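Side-chain contacts in propionate kinase (Francisella tularensis subsp. tularensis, PDB 3KHY), which probably catalyses the reversible, magnesium-dependent transfer of phosphate from ATP to acetate, or to propionate as its name implies, as an acetokinase-family homodimer: residues K284-S287 with L288-L291; R331-I334 with I335-A339; D346-K349 with N350-S353. One frame throughout, in Å; residues are numbered along the deposited sequence.

Contact 1 of 3, residues K284-S287 with L288-L291; sequences KGDS and LAKL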
loop_
_atom_site.group_PDB
_atom_site.type_symbol
_atom_site.label_atom_id
_atom_site.label_comp_id
_atom_site.label_asym_id
_atom_site.label_seq_id
_atom_site.Cartn_x
_atom_site.Cartn_y
_atom_site.Cartn_z
ATOM N N LYS A 284 -25.183 3.144 -18.219
ATOM C CA LYS A 284 -25.725 2.672 -19.489
ATOM C C LYS A 284 -25.373 1.202 -19.730
ATOM O O LYS A 284 -25.810 0.609 -20.709
ATOM C CB LYS A 284 -25.209 3.517 -20.651
ATOM C CG LYS A 284 -25.654 4.968 -20.625
ATOM C CD LYS A 284 -25.140 5.707 -21.858
ATOM C CE LYS A 284 -25.327 7.214 -21.723
ATOM N NZ LYS A 284 -26.737 7.591 -21.404
ATOM N N GLY A 285 -24.573 0.618 -18.843
ATOM C CA GLY A 285 -24.235 -0.793 -18.956
ATOM C C GLY A 285 -22.794 -1.135 -19.325
ATOM O O GLY A 285 -22.485 -2.294 -19.572
ATOM N N ASP A 286 -21.904 -0.146 -19.363
ATOM C CA ASP A 286 -20.512 -0.423 -19.720
ATOM C C ASP A 286 -19.792 -1.176 -18.590
ATOM O O ASP A 286 -19.595 -0.626 -17.501
ATOM C CB ASP A 286 -19.775 0.873 -20.051
ATOM C CG ASP A 286 -18.386 0.627 -20.579
ATOM O OD1 ASP A 286 -18.216 0.599 -21.814
ATOM O OD2 ASP A 286 -17.461 0.436 -19.765
ATOM N N SER A 287 -19.389 -2.419 -18.843
ATOM C CA SER A 287 -18.856 -3.251 -17.759
ATOM C C SER A 287 -17.496 -2.795 -17.222
ATOM O O SER A 287 -17.192 -3.024 -16.051
ATOM C CB SER A 287 -18.798 -4.734 -18.156
ATOM O OG SER A 287 -17.750 -4.978 -19.075
ATOM N N LEU A 288 -16.669 -2.180 -18.067
ATOM C CA LEU A 288 -15.369 -1.681 -17.591
ATOM C C LEU A 288 -15.527 -0.443 -16.718
ATOM O O LEU A 288 -14.766 -0.248 -15.759
ATOM C CB LEU A 288 -14.403 -1.389 -18.746
ATOM C CG LEU A 288 -13.567 -2.549 -19.314
ATOM C CD1 LEU A 288 -12.681 -2.049 -20.444
ATOM C CD2 LEU A 288 -12.717 -3.243 -18.230
ATOM N N ALA A 289 -16.505 0.402 -17.041
ATOM C CA ALA A 289 -16.789 1.551 -16.183
ATOM C C ALA A 289 -17.294 1.054 -14.834
ATOM O O ALA A 289 -16.948 1.608 -13.775
ATOM C CB ALA A 289 -17.830 2.474 -16.831
ATOM N N LYS A 290 -18.130 0.021 -14.871
ATOM C CA LYS A 290 -18.601 -0.600 -13.642
ATOM C C LYS A 290 -17.430 -1.156 -12.830
ATOM O O LYS A 290 -17.378 -0.977 -11.613
ATOM C CB LYS A 290 -19.632 -1.707 -13.928
ATOM C CG LYS A 290 -20.995 -1.209 -14.458
ATOM C CD LYS A 290 -21.973 -2.377 -14.705
ATOM C CE LYS A 290 -23.275 -1.917 -15.381
ATOM N NZ LYS A 290 -24.054 -1.006 -14.505
ATOM N N LEU A 291 -16.483 -1.811 -13.503
ATOM C CA LEU A 291 -15.307 -2.371 -12.821
ATOM C C LEU A 291 -14.450 -1.278 -12.204
ATOM O O LEU A 291 -13.916 -1.439 -11.104
ATOM C CB LEU A 291 -14.448 -3.201 -13.788
ATOM C CG LEU A 291 -13.189 -3.820 -13.170
ATOM C CD1 LEU A 291 -13.538 -4.783 -12.012
ATOM C CD2 LEU A 291 -12.331 -4.523 -14.225
#
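Asp286, the N-cap of helix 287-307, accepts the backbone N-H of Ala289 on OD2 at 2.9 Å; Leu288 N lies 3.2 Å from the same OD2. The capping bond uses the anti lone pair of OD2, the one turned away from OD1, and its N-H...O angle is 155°. With CG trans to the backbone N (chi1 -173°), the carboxylate swings across the first turn, where it probably offsets the positive end of the helix dipole. Just before the cap, Gly285, with positive phi, closes helix 275-283 with a Schellman motif, so one helix ends and the next begins within a few residues. The first turn is then tied by Lys290 N to Asp286 O (3.1 Å) and Leu291 N to Ser287 O. Ala289 has its methyl 3.6 Å from Asp286 OD2 and packs on Val278 and Leu281 of the preceding helix, while Leu288 rests on Tyr160 of the second subunit. Lys290 runs back along the loop, its CG 3.4 Å from Asp286 O. A bend at chi4 (-65°) carries its NZ to the carbonyl O of Ala282, and on the way CE passes 3.9 Å from Gly285 CA.

Contact 2 of 3, residues R331-I334 with I335-A339; sequences RKNI and ISKLA
Residues 331-337 continue a regular helix, with Ile335 N bonded to Arg331 O at 2.9 Å, Ser336 N to Lys332 O, and Lys337 N to Asn333 O, while Leu338 N bonds to Ile335 O, three residues back. One turn apart, Asn333 and Lys337 meet through their polar ends: Lys337 NZ donates to Asn333 OD1 at 2.9 Å, from 22° out of the amide plane. The lysine reaches it by running extended back past Asn333 and bending only at chi4 (53°), which leaves CD and CE alongside the same oxygen, CD 3.7 Å from OD1. Glu294 of helix 287-307 completes the group, its OE1 in a salt bridge with Lys337 NZ and its OE2 accepting from Asn333 ND2, so both ends of the Asn333 amide are held and its flip is fixed. This helix probably belongs to the ATP-binding part of an acetokinase of the actin-ATPase clan: Ile334 and Arg331 lie near Leu201 and Gly324, predicted ATP-binding residues. Its side chains pack on helix 287-307 and strand 316-320. Ile334 and Leu338, one turn apart, run alongside each other, with Ile334 CG2 4.1 Å from Leu338 CD1. Ile335 packs on Leu317 and Phe343, and its CG1 sits 3.3 Å from Arg331 O.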
loop_
_atom_site.group_PDB
_atom_site.type_symbol
_atom_site.label_atom_id
_atom_site.label_comp_id
_atom_site.label_asym_id
_atom_site.label_seq_id
_atom_site.Cartn_x
_atom_site.Cartn_y
_atom_site.Cartn_z
ATOM N N ARG A 331 -20.797 7.307 -3.143
ATOM C CA ARG A 331 -20.893 7.175 -1.697
ATOM C C ARG A 331 -21.711 5.928 -1.332
ATOM O O ARG A 331 -21.344 5.182 -0.434
ATOM C CB ARG A 331 -21.544 8.434 -1.101
ATOM C CG ARG A 331 -20.712 9.725 -1.258
ATOM C CD ARG A 331 -21.296 10.852 -0.373
ATOM N NE ARG A 331 -22.692 11.145 -0.742
ATOM C CZ ARG A 331 -23.117 12.239 -1.369
ATOM N NH1 ARG A 331 -22.277 13.212 -1.720
ATOM N NH2 ARG A 331 -24.412 12.369 -1.638
ATOM N N LYS A 332 -22.823 5.710 -2.035
ATOM C CA LYS A 332 -23.657 4.533 -1.786
ATOM C C LYS A 332 -22.847 3.243 -1.992
ATOM O O LYS A 332 -22.953 2.291 -1.227
ATOM C CB LYS A 332 -24.871 4.546 -2.711
ATOM C CG LYS A 332 -25.653 3.231 -2.751
ATOM C CD LYS A 332 -26.805 3.315 -3.752
ATOM C CE LYS A 332 -27.650 2.050 -3.740
ATOM N NZ LYS A 332 -28.691 2.054 -4.817
ATOM N N ASN A 333 -22.033 3.228 -3.036
ATOM C CA ASN A 333 -21.265 2.046 -3.361
ATOM C C ASN A 333 -20.227 1.803 -2.267
ATOM O O ASN A 333 -20.088 0.692 -1.761
ATOM C CB ASN A 333 -20.599 2.207 -4.728
ATOM C CG ASN A 333 -19.934 0.929 -5.207
ATOM O OD1 ASN A 333 -19.162 0.300 -4.477
ATOM N ND2 ASN A 333 -20.226 0.540 -6.440
ATOM N N ILE A 334 -19.516 2.854 -1.880
ATOM C CA ILE A 334 -18.519 2.720 -0.819
ATOM C C ILE A 334 -19.135 2.232 0.502
ATOM O O ILE A 334 -18.605 1.339 1.152
ATOM C CB ILE A 334 -17.765 4.040 -0.619
ATOM C CG1 ILE A 334 -16.898 4.315 -1.859
ATOM C CG2 ILE A 334 -16.899 3.985 0.632
ATOM C CD1 ILE A 334 -16.341 5.732 -1.913
ATOM N N ILE A 335 -20.259 2.815 0.903
ATOM C CA ILE A 335 -20.887 2.425 2.168
ATOM C C ILE A 335 -21.421 0.993 2.086
ATOM O O ILE A 335 -21.365 0.219 3.052
ATOM C CB ILE A 335 -21.994 3.428 2.550
ATOM C CG1 ILE A 335 -21.373 4.806 2.804
ATOM C CG2 ILE A 335 -22.794 2.941 3.762
ATOM C CD1 ILE A 335 -20.269 4.809 3.854
ATOM N N SER A 336 -21.936 0.633 0.917
ATOM C CA SER A 336 -22.347 -0.742 0.661
ATOM C C SER A 336 -21.224 -1.720 1.018
ATOM O O SER A 336 -21.454 -2.760 1.646
ATOM C CB SER A 336 -22.722 -0.906 -0.814
ATOM O OG SER A 336 -23.208 -2.206 -1.055
ATOM N N LYS A 337 -20.001 -1.379 0.631
ATOM C CA LYS A 337 -18.874 -2.276 0.875
ATOM C C LYS A 337 -18.432 -2.283 2.339
ATOM O O LYS A 337 -17.638 -3.122 2.747
ATOM C CB LYS A 337 -17.715 -1.932 -0.071
ATOM C CG LYS A 337 -18.034 -2.342 -1.517
ATOM C CD LYS A 337 -16.990 -1.888 -2.521
ATOM C CE LYS A 337 -17.181 -2.613 -3.863
ATOM N NZ LYS A 337 -18.574 -2.502 -4.419
ATOM N N LEU A 338 -18.945 -1.334 3.118
ATOM C CA LEU A 338 -18.604 -1.214 4.532
ATOM C C LEU A 338 -19.713 -1.781 5.434
ATOM O O LEU A 338 -19.716 -1.561 6.638
ATOM C CB LEU A 338 -18.335 0.247 4.895
ATOM C CG LEU A 338 -16.999 0.782 4.356
ATOM C CD1 LEU A 338 -16.977 2.315 4.350
ATOM C CD2 LEU A 338 -15.807 0.222 5.130
ATOM N N ALA A 339 -20.627 -2.538 4.844
ATOM C CA ALA A 339 -21.752 -3.099 5.591
ATOM C C ALA A 339 -21.313 -3.894 6.829
ATOM O O ALA A 339 -21.914 -3.767 7.891
ATOM C CB ALA A 339 -22.625 -3.962 4.676
#

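Contact 3 of 3, residues D346-K349 with N350-S353; sequences DHQK and NSNS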
loop_
_atom_site.group_PDB
_atom_site.type_symbol
_atom_site.label_atom_id
_atom_site.label_comp_id
_atom_site.label_asym_id
_atom_site.label_seq_id
_atom_site.Cartn_x
_atom_site.Cartn_y
_atom_site.Cartn_z
ATOM N N ASP A 346 -28.614 6.169 4.309
ATOM C CA ASP A 346 -30.026 6.499 4.115
ATOM C C ASP A 346 -30.154 7.086 2.716
ATOM O O ASP A 346 -29.538 8.112 2.401
ATOM C CB ASP A 346 -30.506 7.517 5.154
ATOM C CG ASP A 346 -31.957 7.933 4.937
ATOM O OD1 ASP A 346 -32.235 8.671 3.964
ATOM O OD2 ASP A 346 -32.823 7.517 5.738
ATOM N N HIS A 347 -30.938 6.439 1.865
ATOM C CA HIS A 347 -30.930 6.807 0.454
ATOM C C HIS A 347 -31.433 8.217 0.152
ATOM O O HIS A 347 -30.842 8.919 -0.660
ATOM C CB HIS A 347 -31.631 5.741 -0.392
ATOM C CG HIS A 347 -30.889 4.440 -0.418
ATOM N ND1 HIS A 347 -29.650 4.307 -1.005
ATOM C CD2 HIS A 347 -31.192 3.225 0.101
ATOM C CE1 HIS A 347 -29.227 3.062 -0.861
ATOM N NE2 HIS A 347 -30.144 2.384 -0.194
ATOM N N GLN A 348 -32.507 8.641 0.811
ATOM C CA GLN A 348 -33.063 9.963 0.537
ATOM C C GLN A 348 -32.112 11.067 1.044
ATOM O O GLN A 348 -31.890 12.067 0.365
ATOM C CB GLN A 348 -34.493 10.078 1.105
ATOM C CG GLN A 348 -35.158 11.446 0.953
ATOM C CD GLN A 348 -35.517 11.796 -0.493
ATOM O OE1 GLN A 348 -35.587 10.922 -1.363
ATOM N NE2 GLN A 348 -35.756 13.087 -0.749
ATOM N N LYS A 349 -31.527 10.883 2.219
ATOM C CA LYS A 349 -30.526 11.836 2.703
ATOM C C LYS A 349 -29.315 11.861 1.780
ATOM O O LYS A 349 -28.804 12.924 1.441
ATOM C CB LYS A 349 -30.117 11.521 4.150
ATOM C CG LYS A 349 -31.273 11.732 5.130
ATOM C CD LYS A 349 -31.092 11.038 6.484
ATOM C CE LYS A 349 -32.309 11.329 7.400
ATOM N NZ LYS A 349 -32.378 10.501 8.660
ATOM N N ASN A 350 -28.863 10.686 1.355
ATOM C CA ASN A 350 -27.756 10.616 0.406
ATOM C C ASN A 350 -28.096 11.363 -0.889
ATOM O O ASN A 350 -27.261 12.077 -1.444
ATOM C CB ASN A 350 -27.391 9.152 0.111
ATOM C CG ASN A 350 -26.140 9.021 -0.726
ATOM O OD1 ASN A 350 -25.186 9.788 -0.559
ATOM N ND2 ASN A 350 -26.125 8.032 -1.626
ATOM N N SER A 351 -29.333 11.223 -1.354
ATOM C CA SER A 351 -29.719 11.800 -2.640
ATOM C C SER A 351 -29.566 13.313 -2.647
ATOM O O SER A 351 -29.306 13.910 -3.689
ATOM C CB SER A 351 -31.157 11.411 -3.021
ATOM O OG SER A 351 -32.094 12.116 -2.223
ATOM N N ASN A 352 -29.724 13.941 -1.487
ATOM C CA ASN A 352 -29.494 15.377 -1.395
ATOM C C ASN A 352 -28.165 15.779 -0.757
ATOM O O ASN A 352 -27.993 16.933 -0.358
ATOM C CB ASN A 352 -30.659 16.065 -0.679
ATOM C CG ASN A 352 -31.878 16.188 -1.569
ATOM O OD1 ASN A 352 -31.768 16.587 -2.725
ATOM N ND2 ASN A 352 -33.039 15.815 -1.048
ATOM N N SER A 353 -27.233 14.834 -0.651
ATOM C CA SER A 353 -25.920 15.139 -0.064
ATOM C C SER A 353 -26.059 15.937 1.234
ATOM O O SER A 353 -25.405 16.965 1.416
ATOM C CB SER A 353 -25.048 15.913 -1.066
ATOM O OG SER A 353 -24.840 15.166 -2.262
HETATM O O HOH W 1 -28.270 6.395 -2.219
HETATM O O HOH W 2 -32.929 14.631 1.445
#
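Ser351 holds OG flanked by its own N and C (chi1 73°), which turns the hydroxyl back along the helix onto Gln348 O, one turn earlier; Gln348 bends at its second torsion, which places its amide near Ser351 and Asn352. Ser351 OG donates to Gln348 O at 2.6 Å, tilted from the carbonyl plane. The same oxygen also takes a bond from a water 3.0 Å away and a weak one from Asn352 N, so three donors share Gln348 O. The water in turn accepts from Asn352 ND2 at 2.8 Å, linking the asparagine side chain to the backbone one turn back. Gln348 and Asn352 lie alongside each other, but their amide planes stand 85° apart and the two nitrogens, Gln348 NE2 and Asn352 ND2, are 3.9 Å from each other.

On another side of the turn a second water bridges His347 and Asn350. It lies in the plane of the imidazole at its edge, 2.8 Å from His347 ND1, and accepts from Asn350 ND2. Asn350 is buried, and its amide is gripped at both ends: ND2 also donates to Ala328 O, while OD1 accepts from Arg331 NE, which fixes its orientation. Ser353 OG is held by Arg331 NH2 as well and bonds to Glu325 O.

At the start of the helix Asp346 OD1 takes Lys349 N at 2.9 Å in a nearly straight bond (175°), and Asp346 O receives Asn350 N. At the far end Ser353 adopts a positive phi, with Ser353 N bonded to Asn350 O and Glu354 N to Lys349 O. Helix 347-351 is thus a short helix closed at both ends, by an aspartate N-cap and by a Schellman motif with Ser353 as its C-prime residue.

How the contacts relate
All three are local contacts in helices or at their ends, in what is probably the ATP-binding part. Contacts 1 and 3 lie at the surface and consist largely of helix ends: each has an aspartate N-cap and a Schellman motif, but in contact 1 the Schellman motif closes the preceding helix. Contact 1 touches the second subunit; contact 3 touches no other chain and adds water bridges. Contact 2, partly buried, combines apolar packing against strand 316-320 with a charged network. Arg331 joins contact 2 to contact 3, where Lys332 also packs on His347. Contacts 1 and 2 do not touch, yet Glu294 ties helix 328-337 to helix 287-307, which contact 1 starts.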